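PDB 6DXU: glycosyl hydrolase family 2, TIM barrel domain protein from Parabacteroides merdae ATCC 43184, which probably hydrolyses terminal beta-D-glucuronides, acting as a family 2 beta-glucuronidase of the human gut microbiome. Local coordinates for residues P636-Y641 with V660-D665; R570-H575 with Y626-Y631. All blocks are in the same frame, centred on the assembly; numbering follows the deposited sequence.

Contact 1. Residues P636-Y641 with V660-D665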
ATOM      1  N   PRO D 636     -51.638 -36.925  18.625  1.00 28.79           N
ATOM      2  CA  PRO D 636     -51.446 -37.927  19.684  1.00 28.89           C
ATOM      3  C   PRO D 636     -50.150 -38.708  19.518  1.00 24.90           C
ATOM      4  O   PRO D 636     -49.853 -39.240  18.445  1.00 26.63           O
ATOM      5  CB  PRO D 636     -52.671 -38.840  19.535  1.00 27.96           C
ATOM      6  CG  PRO D 636     -53.716 -37.954  18.929  1.00 35.03           C
ATOM      7  CD  PRO D 636     -52.972 -37.029  18.000  1.00 30.81           C
ATOM      8  N   MET D 637     -49.384 -38.783  20.605  1.00 23.13           N
ATOM      9  CA  MET D 637     -48.143 -39.538  20.621  1.00 26.03           C
ATOM     10  C   MET D 637     -47.946 -40.097  22.018  1.00 25.79           C
ATOM     11  O   MET D 637     -48.575 -39.654  22.983  1.00 27.92           O
ATOM     12  CB  MET D 637     -46.931 -38.672  20.209  1.00 24.44           C
ATOM     13  CG  MET D 637     -46.739 -37.391  21.019  1.00 24.23           C
ATOM     14  SD  MET D 637     -46.089 -37.574  22.707  1.00 26.70           S
ATOM     15  CE  MET D 637     -44.432 -38.237  22.463  1.00 25.78           C
ATOM     16  N   ILE D 638     -47.043 -41.063  22.120  1.00 25.24           N
ATOM     17  CA  ILE D 638     -46.775 -41.711  23.397  1.00 21.79           C
ATOM     18  C   ILE D 638     -45.399 -42.349  23.329  1.00 21.67           C
ATOM     19  O   ILE D 638     -45.059 -43.019  22.346  1.00 27.41           O
ATOM     20  CB  ILE D 638     -47.881 -42.742  23.736  1.00 25.66           C
ATOM     21  CG1 ILE D 638     -47.652 -43.365  25.119  1.00 24.51           C
ATOM     22  CG2 ILE D 638     -47.990 -43.808  22.647  1.00 26.55           C
ATOM     23  CD1 ILE D 638     -48.900 -44.154  25.626  1.00 26.88           C
ATOM     24  N   HIS D 639     -44.588 -42.141  24.359  1.00 22.35           N
ATOM     25  CA  HIS D 639     -43.195 -42.588  24.330  1.00 24.15           C
ATOM     26  C   HIS D 639     -42.793 -43.053  25.716  1.00 22.13           C
ATOM     27  O   HIS D 639     -42.673 -42.233  26.633  1.00 26.58           O
ATOM     28  CB  HIS D 639     -42.253 -41.476  23.856  1.00 23.58           C
ATOM     29  CG  HIS D 639     -40.814 -41.898  23.801  1.00 23.47           C
ATOM     30  ND1 HIS D 639     -40.256 -42.485  22.687  1.00 24.82           N
ATOM     31  CD2 HIS D 639     -39.827 -41.834  24.727  1.00 22.23           C
ATOM     32  CE1 HIS D 639     -38.985 -42.762  22.927  1.00 25.53           C
ATOM     33  NE2 HIS D 639     -38.702 -42.379  24.159  1.00 25.68           N
ATOM     34  N   ILE D 640     -42.583 -44.360  25.871  1.00 22.99           N
ATOM     35  CA  ILE D 640     -41.981 -44.879  27.093  1.00 24.23           C
ATOM     36  C   ILE D 640     -40.509 -44.502  27.118  1.00 22.99           C
ATOM     37  O   ILE D 640     -39.771 -44.780  26.161  1.00 22.62           O
ATOM     38  CB  ILE D 640     -42.120 -46.409  27.168  1.00 21.47           C
ATOM     39  CG1 ILE D 640     -43.588 -46.854  27.033  1.00 23.89           C
ATOM     40  CG2 ILE D 640     -41.492 -46.902  28.458  1.00 22.44           C
ATOM     41  CD1 ILE D 640     -43.721 -48.302  26.519  1.00 27.61           C
ATOM     42  N   TYR D 641     -40.058 -43.900  28.224  1.00 22.21           N
ATOM     43  CA  TYR D 641     -38.639 -43.590  28.341  1.00 26.23           C
ATOM     44  C   TYR D 641     -37.839 -44.884  28.366  1.00 30.36           C
ATOM     45  O   TYR D 641     -38.174 -45.820  29.102  1.00 26.52           O
ATOM     46  CB  TYR D 641     -38.345 -42.751  29.596  1.00 22.60           C
ATOM     47  CG  TYR D 641     -36.859 -42.545  29.831  1.00 24.07           C
ATOM     48  CD1 TYR D 641     -36.167 -41.491  29.226  1.00 23.18           C
ATOM     49  CD2 TYR D 641     -36.140 -43.416  30.644  1.00 25.03           C
ATOM     50  CE1 TYR D 641     -34.805 -41.321  29.432  1.00 25.97           C
ATOM     51  CE2 TYR D 641     -34.782 -43.250  30.849  1.00 27.44           C
ATOM     52  CZ  TYR D 641     -34.121 -42.200  30.245  1.00 24.73           C
ATOM     53  OH  TYR D 641     -32.773 -42.043  30.465  1.00 23.34           O
ATOM     54  N   VAL D 660     -43.497 -42.306  31.186  1.00 23.74           N
ATOM     55  CA  VAL D 660     -44.065 -42.248  29.843  1.00 24.27           C
ATOM     56  C   VAL D 660     -44.277 -40.783  29.486  1.00 27.24           C
ATOM     57  O   VAL D 660     -44.900 -40.037  30.252  1.00 26.80           O
ATOM     58  CB  VAL D 660     -45.376 -43.047  29.748  1.00 23.72           C
ATOM     59  CG1 VAL D 660     -46.038 -42.848  28.391  1.00 25.81           C
ATOM     60  CG2 VAL D 660     -45.086 -44.528  29.996  1.00 24.23           C
ATOM     61  N   TYR D 661     -43.736 -40.366  28.340  1.00 26.23           N
ATOM     62  CA  TYR D 661     -43.915 -39.000  27.847  1.00 21.73           C
ATOM     63  C   TYR D 661     -44.951 -39.041  26.732  1.00 24.30           C
ATOM     64  O   TYR D 661     -44.744 -39.672  25.691  1.00 26.01           O
ATOM     65  CB  TYR D 661     -42.572 -38.386  27.422  1.00 22.13           C
ATOM     66  CG  TYR D 661     -41.806 -38.002  28.661  1.00 21.05           C
ATOM     67  CD1 TYR D 661     -42.113 -36.834  29.349  1.00 20.72           C
ATOM     68  CD2 TYR D 661     -40.861 -38.859  29.218  1.00 21.72           C
ATOM     69  CE1 TYR D 661     -41.463 -36.493  30.522  1.00 22.25           C
ATOM     70  CE2 TYR D 661     -40.195 -38.524  30.391  1.00 22.53           C
ATOM     71  CZ  TYR D 661     -40.510 -37.336  31.041  1.00 23.05           C
ATOM     72  OH  TYR D 661     -39.878 -36.993  32.211  1.00 24.21           O
ATOM     73  N   SER D 662     -46.095 -38.408  26.980  1.00 23.40           N
ATOM     74  CA  SER D 662     -47.239 -38.530  26.095  1.00 22.45           C
ATOM     75  C   SER D 662     -48.090 -37.289  26.257  1.00 22.65           C
ATOM     76  O   SER D 662     -48.115 -36.681  27.335  1.00 22.27           O
ATOM     77  CB  SER D 662     -48.053 -39.799  26.420  1.00 24.16           C
ATOM     78  OG  SER D 662     -49.201 -39.915  25.597  1.00 25.02           O
ATOM     79  N   ASN D 663     -48.762 -36.892  25.176  1.00 20.61           N
ATOM     80  CA  ASN D 663     -49.758 -35.834  25.263  1.00 26.64           C
ATOM     81  C   ASN D 663     -51.163 -36.398  25.384  1.00 29.82           C
ATOM     82  O   ASN D 663     -52.134 -35.634  25.347  1.00 32.03           O
ATOM     83  CB  ASN D 663     -49.667 -34.886  24.056  1.00 21.68           C
ATOM     84  CG  ASN D 663     -49.731 -35.613  22.733  1.00 26.75           C
ATOM     85  OD1 ASN D 663     -49.947 -36.830  22.682  1.00 29.04           O
ATOM     86  ND2 ASN D 663     -49.564 -34.871  21.648  1.00 24.11           N
ATOM     87  N   CYS D 664     -51.289 -37.711  25.551  1.00 29.20           N
ATOM     88  CA  CYS D 664     -52.596 -38.320  25.734  1.00 32.12           C
ATOM     89  C   CYS D 664     -53.187 -37.940  27.087  1.00 31.61           C
ATOM     90  O   CYS D 664     -52.478 -37.599  28.037  1.00 31.99           O
ATOM     91  CB  CYS D 664     -52.506 -39.841  25.625  1.00 26.01           C
ATOM     92  SG  CYS D 664     -52.276 -40.442  23.945  1.00 32.62           S
ATOM     93  N   ASP D 665     -54.520 -38.010  27.156  1.00 35.08           N
ATOM     94  CA  ASP D 665     -55.257 -37.674  28.370  1.00 34.25           C
ATOM     95  C   ASP D 665     -55.154 -38.759  29.435  1.00 32.67           C
ATOM     96  O   ASP D 665     -55.070 -38.455  30.630  1.00 35.03           O
ATOM     97  CB  ASP D 665     -56.708 -37.396  28.002  1.00 35.02           C
ATOM     98  CG  ASP D 665     -56.830 -36.201  27.097  1.00 34.74           C
ATOM     99  OD1 ASP D 665     -57.328 -36.325  25.961  1.00 42.74           O
ATOM    100  OD2 ASP D 665     -56.353 -35.138  27.527  1.00 36.32           O
TER

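Contact 2. Residues R570-H575 with Y626-Y631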
ATOM      1  N   ARG D 570     -35.312 -35.255  33.013  1.00 21.82           N
ATOM      2  CA  ARG D 570     -35.968 -34.691  34.187  1.00 24.27           C
ATOM      3  C   ARG D 570     -35.800 -33.180  34.242  1.00 27.79           C
ATOM      4  O   ARG D 570     -36.701 -32.467  34.701  1.00 25.31           O
ATOM      5  CB  ARG D 570     -35.426 -35.346  35.456  1.00 25.00           C
ATOM      6  CG  ARG D 570     -35.852 -36.813  35.568  1.00 23.86           C
ATOM      7  CD  ARG D 570     -35.268 -37.505  36.785  1.00 33.81           C
ATOM      8  NE  ARG D 570     -35.796 -38.869  36.887  1.00 36.78           N
ATOM      9  CZ  ARG D 570     -36.729 -39.257  37.754  1.00 46.43           C
ATOM     10  NH1 ARG D 570     -37.247 -38.396  38.624  1.00 37.05           N
ATOM     11  NH2 ARG D 570     -37.139 -40.519  37.755  1.00 44.07           N
ATOM     12  N   LEU D 571     -34.642 -32.679  33.804  1.00 22.53           N
ATOM     13  CA  LEU D 571     -34.421 -31.236  33.773  1.00 22.67           C
ATOM     14  C   LEU D 571     -35.359 -30.546  32.788  1.00 26.39           C
ATOM     15  O   LEU D 571     -35.916 -29.483  33.088  1.00 26.08           O
ATOM     16  CB  LEU D 571     -32.958 -30.941  33.416  1.00 21.79           C
ATOM     17  CG  LEU D 571     -32.506 -29.469  33.317  1.00 26.00           C
ATOM     18  CD1 LEU D 571     -31.047 -29.341  33.725  1.00 25.34           C
ATOM     19  CD2 LEU D 571     -32.707 -28.876  31.904  1.00 25.38           C
ATOM     20  N   ILE D 572     -35.519 -31.113  31.592  1.00 19.97           N
ATOM     21  CA  ILE D 572     -36.400 -30.501  30.602  1.00 20.64           C
ATOM     22  C   ILE D 572     -37.850 -30.552  31.065  1.00 26.65           C
ATOM     23  O   ILE D 572     -38.594 -29.564  30.955  1.00 22.55           O
ATOM     24  CB  ILE D 572     -36.218 -31.189  29.237  1.00 21.37           C
ATOM     25  CG1 ILE D 572     -34.814 -30.873  28.697  1.00 21.78           C
ATOM     26  CG2 ILE D 572     -37.323 -30.769  28.255  1.00 18.12           C
ATOM     27  CD1 ILE D 572     -34.391 -31.788  27.539  1.00 22.04           C
ATOM     28  N   ASP D 573     -38.274 -31.722  31.558  1.00 23.61           N
ATOM     29  CA  ASP D 573     -39.612 -31.909  32.115  1.00 25.40           C
ATOM     30  C   ASP D 573     -39.943 -30.781  33.085  1.00 26.39           C
ATOM     31  O   ASP D 573     -40.994 -30.134  32.985  1.00 24.62           O
ATOM     32  CB  ASP D 573     -39.647 -33.289  32.800  1.00 21.65           C
ATOM     33  CG  ASP D 573     -41.030 -33.725  33.273  1.00 29.13           C
ATOM     34  OD1 ASP D 573     -41.991 -32.927  33.322  1.00 25.48           O
ATOM     35  OD2 ASP D 573     -41.140 -34.925  33.610  1.00 28.84           O
ATOM     36  N   TRP D 574     -39.024 -30.510  34.009  1.00 22.73           N
ATOM     37  CA  TRP D 574     -39.251 -29.473  35.010  1.00 25.83           C
ATOM     38  C   TRP D 574     -39.460 -28.105  34.363  1.00 27.39           C
ATOM     39  O   TRP D 574     -40.447 -27.414  34.652  1.00 27.04           O
ATOM     40  CB  TRP D 574     -38.074 -29.426  35.986  1.00 26.83           C
ATOM     41  CG  TRP D 574     -38.285 -28.396  37.039  1.00 28.10           C
ATOM     42  CD1 TRP D 574     -37.877 -27.088  37.014  1.00 27.87           C
ATOM     43  CD2 TRP D 574     -39.031 -28.560  38.251  1.00 32.51           C
ATOM     44  NE1 TRP D 574     -38.298 -26.440  38.149  1.00 28.32           N
ATOM     45  CE2 TRP D 574     -39.014 -27.319  38.924  1.00 32.47           C
ATOM     46  CE3 TRP D 574     -39.702 -29.638  38.838  1.00 30.97           C
ATOM     47  CZ2 TRP D 574     -39.631 -27.130  40.156  1.00 32.01           C
ATOM     48  CZ3 TRP D 574     -40.322 -29.448  40.062  1.00 37.92           C
ATOM     49  CH2 TRP D 574     -40.279 -28.199  40.710  1.00 31.04           C
ATOM     50  N   HIS D 575     -38.538 -27.700  33.481  1.00 23.58           N
ATOM     51  CA  HIS D 575     -38.651 -26.398  32.823  1.00 26.65           C
ATOM     52  C   HIS D 575     -40.001 -26.242  32.132  1.00 25.67           C
ATOM     53  O   HIS D 575     -40.658 -25.196  32.235  1.00 25.25           O
ATOM     54  CB  HIS D 575     -37.530 -26.216  31.796  1.00 26.67           C
ATOM     55  CG  HIS D 575     -36.211 -25.812  32.375  1.00 24.63           C
ATOM     56  ND1 HIS D 575     -35.406 -26.684  33.071  1.00 24.40           N
ATOM     57  CD2 HIS D 575     -35.541 -24.636  32.332  1.00 23.01           C
ATOM     58  CE1 HIS D 575     -34.301 -26.064  33.443  1.00 23.17           C
ATOM     59  NE2 HIS D 575     -34.357 -24.818  33.004  1.00 27.97           N
ATOM     60  N   TYR D 626     -38.811 -36.510  22.903  1.00 24.94           N
ATOM     61  CA  TYR D 626     -40.205 -36.844  23.187  1.00 20.90           C
ATOM     62  C   TYR D 626     -40.745 -36.082  24.382  1.00 21.97           C
ATOM     63  O   TYR D 626     -41.970 -35.917  24.494  1.00 24.17           O
ATOM     64  CB  TYR D 626     -40.323 -38.354  23.391  1.00 19.99           C
ATOM     65  CG  TYR D 626     -39.831 -39.061  22.161  1.00 22.66           C
ATOM     66  CD1 TYR D 626     -40.647 -39.178  21.044  1.00 22.38           C
ATOM     67  CD2 TYR D 626     -38.530 -39.517  22.076  1.00 22.27           C
ATOM     68  CE1 TYR D 626     -40.188 -39.788  19.893  1.00 24.25           C
ATOM     69  CE2 TYR D 626     -38.068 -40.125  20.937  1.00 24.33           C
ATOM     70  CZ  TYR D 626     -38.895 -40.255  19.853  1.00 24.39           C
ATOM     71  OH  TYR D 626     -38.424 -40.864  18.714  1.00 30.48           O
ATOM     72  N   VAL D 627     -39.866 -35.585  25.254  1.00 22.27           N
ATOM     73  CA  VAL D 627     -40.332 -34.743  26.348  1.00 23.90           C
ATOM     74  C   VAL D 627     -40.942 -33.463  25.786  1.00 23.34           C
ATOM     75  O   VAL D 627     -42.096 -33.125  26.071  1.00 24.61           O
ATOM     76  CB  VAL D 627     -39.186 -34.444  27.328  1.00 22.04           C
ATOM     77  CG1 VAL D 627     -39.720 -33.641  28.528  1.00 25.59           C
ATOM     78  CG2 VAL D 627     -38.479 -35.721  27.769  1.00 17.84           C
ATOM     79  N   PHE D 628     -40.178 -32.752  24.947  1.00 23.92           N
ATOM     80  CA  PHE D 628     -40.702 -31.564  24.274  1.00 24.92           C
ATOM     81  C   PHE D 628     -41.971 -31.887  23.495  1.00 21.49           C
ATOM     82  O   PHE D 628     -42.978 -31.184  23.605  1.00 23.36           O
ATOM     83  CB  PHE D 628     -39.640 -30.981  23.336  1.00 23.28           C
ATOM     84  CG  PHE D 628     -38.604 -30.133  24.027  1.00 21.61           C
ATOM     85  CD1 PHE D 628     -38.912 -28.848  24.459  1.00 24.52           C
ATOM     86  CD2 PHE D 628     -37.316 -30.603  24.226  1.00 21.57           C
ATOM     87  CE1 PHE D 628     -37.953 -28.063  25.089  1.00 20.77           C
ATOM     88  CE2 PHE D 628     -36.359 -29.821  24.852  1.00 21.80           C
ATOM     89  CZ  PHE D 628     -36.676 -28.552  25.286  1.00 23.19           C
ATOM     90  N   GLN D 629     -41.944 -32.962  22.704  1.00 23.47           N
ATOM     91  CA  GLN D 629     -43.090 -33.269  21.856  1.00 22.72           C
ATOM     92  C   GLN D 629     -44.340 -33.517  22.691  1.00 21.16           C
ATOM     93  O   GLN D 629     -45.445 -33.110  22.303  1.00 24.23           O
ATOM     94  CB  GLN D 629     -42.781 -34.479  20.978  1.00 22.73           C
ATOM     95  CG  GLN D 629     -43.798 -34.751  19.895  1.00 25.13           C
ATOM     96  CD  GLN D 629     -43.391 -35.920  19.029  1.00 27.84           C
ATOM     97  OE1 GLN D 629     -43.161 -37.019  19.529  1.00 28.12           O
ATOM     98  NE2 GLN D 629     -43.294 -35.691  17.726  1.00 29.14           N
ATOM     99  N   SER D 630     -44.177 -34.136  23.866  1.00 24.46           N
ATOM    100  CA  SER D 630     -45.335 -34.468  24.700  1.00 22.39           C
ATOM    101  C   SER D 630     -45.984 -33.227  25.301  1.00 25.51           C
ATOM    102  O   SER D 630     -47.197 -33.224  25.578  1.00 25.90           O
ATOM    103  CB  SER D 630     -44.918 -35.429  25.816  1.00 21.19           C
ATOM    104  OG  SER D 630     -44.098 -34.786  26.779  1.00 22.17           O
ATOM    105  N   TYR D 631     -45.199 -32.172  25.507  1.00 21.06           N
ATOM    106  CA  TYR D 631     -45.685 -30.916  26.055  1.00 23.91           C
ATOM    107  C   TYR D 631     -46.163 -29.941  24.992  1.00 27.11           C
ATOM    108  O   TYR D 631     -47.010 -29.096  25.288  1.00 25.98           O
ATOM    109  CB  TYR D 631     -44.586 -30.236  26.865  1.00 23.96           C
ATOM    110  CG  TYR D 631     -44.484 -30.634  28.320  1.00 24.85           C
ATOM    111  CD1 TYR D 631     -43.588 -31.613  28.726  1.00 25.51           C
ATOM    112  CD2 TYR D 631     -45.231 -29.982  29.291  1.00 25.91           C
ATOM    113  CE1 TYR D 631     -43.450 -31.948  30.054  1.00 23.49           C
ATOM    114  CE2 TYR D 631     -45.117 -30.315  30.617  1.00 28.47           C
ATOM    115  CZ  TYR D 631     -44.219 -31.303  30.994  1.00 29.34           C
ATOM    116  OH  TYR D 631     -44.086 -31.640  32.315  1.00 29.01           O
TER

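Contact 1. Residues P636-Y641 with V660-D665
Met637 is gripped by the turn that ends the opposing strand. Met637 N donates to Asn663 OD1 (2.9 Å), running 16° out of the amide plane, while Met637 O accepts from Ser662 OG at 2.7 Å, in the carbonyl plane. The methionine chain, bent at chi2 and chi3, folds back over the other strand: CE lies 3.5 Å from Tyr661 O and SD rests near Ser662 CA. Beyond this end, strands 638-640 and 655-662 run antiparallel. His639 and Tyr661 form the hydrogen-bonded pair, with Tyr661 N 2.7 Å from His639 O and a weak, bent return bond from His639 N to Tyr661 O. On the other face, Ile638 CG1 meets Val660 CG1 at 3.7 Å, and Ile640 CG1 approaches Val660 CG2. Strand 638-640 borders a three-stranded antiparallel sheet ending in 692-696, in the region of the DUF4982 domain. Ser662 OG also accepts from Cys664 N (3.0 Å), roughly at right angles to the bond it gives to Met637 O, making an ST turn; both bonds fix its rotation. Asn663 ND2 bonds to the carbonyls of Thr633 and Lys635, keeping OD1 facing Met637. His639 NE2 pairs with Glu623, and Ile638 and Ile640 pack on strands 700-710 and 715-726.

Contact 2. Residues R570-H575 with Y626-Y631
One face of the Phe628 ring is covered by Ile572, whose CG2 methyl sits 3.9 Å from the ring centroid and 21° off the normal, a CH-pi contact displaced toward the CE2 side of the ring. The same Ile572 methyl also meets Val627 CG1 at 3.8 Å, and Ile572 CD1 adds a second touch at Phe628 CE2. The Tyr631 ring is engaged at its edge: Asp573 OD1 lies near the ring plane and accepts from Tyr631 OH at 2.7 Å, met nearly along its C-O axis, and Val627 O, from its own helix, also lies in the ring plane at the edge. The carboxylate and the phenol ring are far from coplanar. Asp573 reaches across because CG stands anti to the backbone N (chi1 -172°), carrying the carboxylate beyond its own helix, while Val627 CG1 packs against Asp573 N at 3.9 Å. The other oxygen, OD2, accepts from Ala688 N, so both carboxylate oxygens of this buried acid are engaged. These bonds would probably favour its ionised form. On helix 623-632, Ser630 OG returns a bond to Val627 O at 2.7 Å, and that carbonyl also receives Tyr631 N. The short segments run nearly parallel, crossing at -21° with their axes 9.7 Å apart, so the helices meet through side chains, Asp573 and Val627 having the closest CA atoms. Around them, Val569 extends the contact with Val627, and Leu576 packs on Phe628 and Tyr631, so helix 565-579 meets its partner over about two turns. That helix leads to strand 587-589, which pairs in parallel with 323-331 of the family 2 TIM barrel. Strand 655-662 lies against both helices, Leu659 touching Arg570 and Tyr661 touching Val627 and Ser630.

Both contacts are buried, and their centres lie about 11 Å apart on the same side of the chain's centre. Helix 623-632 of contact 2 is followed directly in the chain by strand 638-640 of contact 1. Contact 1 is joined chiefly by backbone bonds and polar side chains of a turn, whereas contact 2 depends chiefly on side chains: an apolar cluster and one phenol-carboxylate bond. The two meet directly. Tyr661 OH and Asp573 OD2, 2.8 Å apart, probably hydrogen-bond, tying the sheet to helix 565-579, and the rings of His639 and Tyr626 stack. The tyrosine-histidine face of contact 1 therefore packs on the helices, while its isoleucine-valine face turns to other strands.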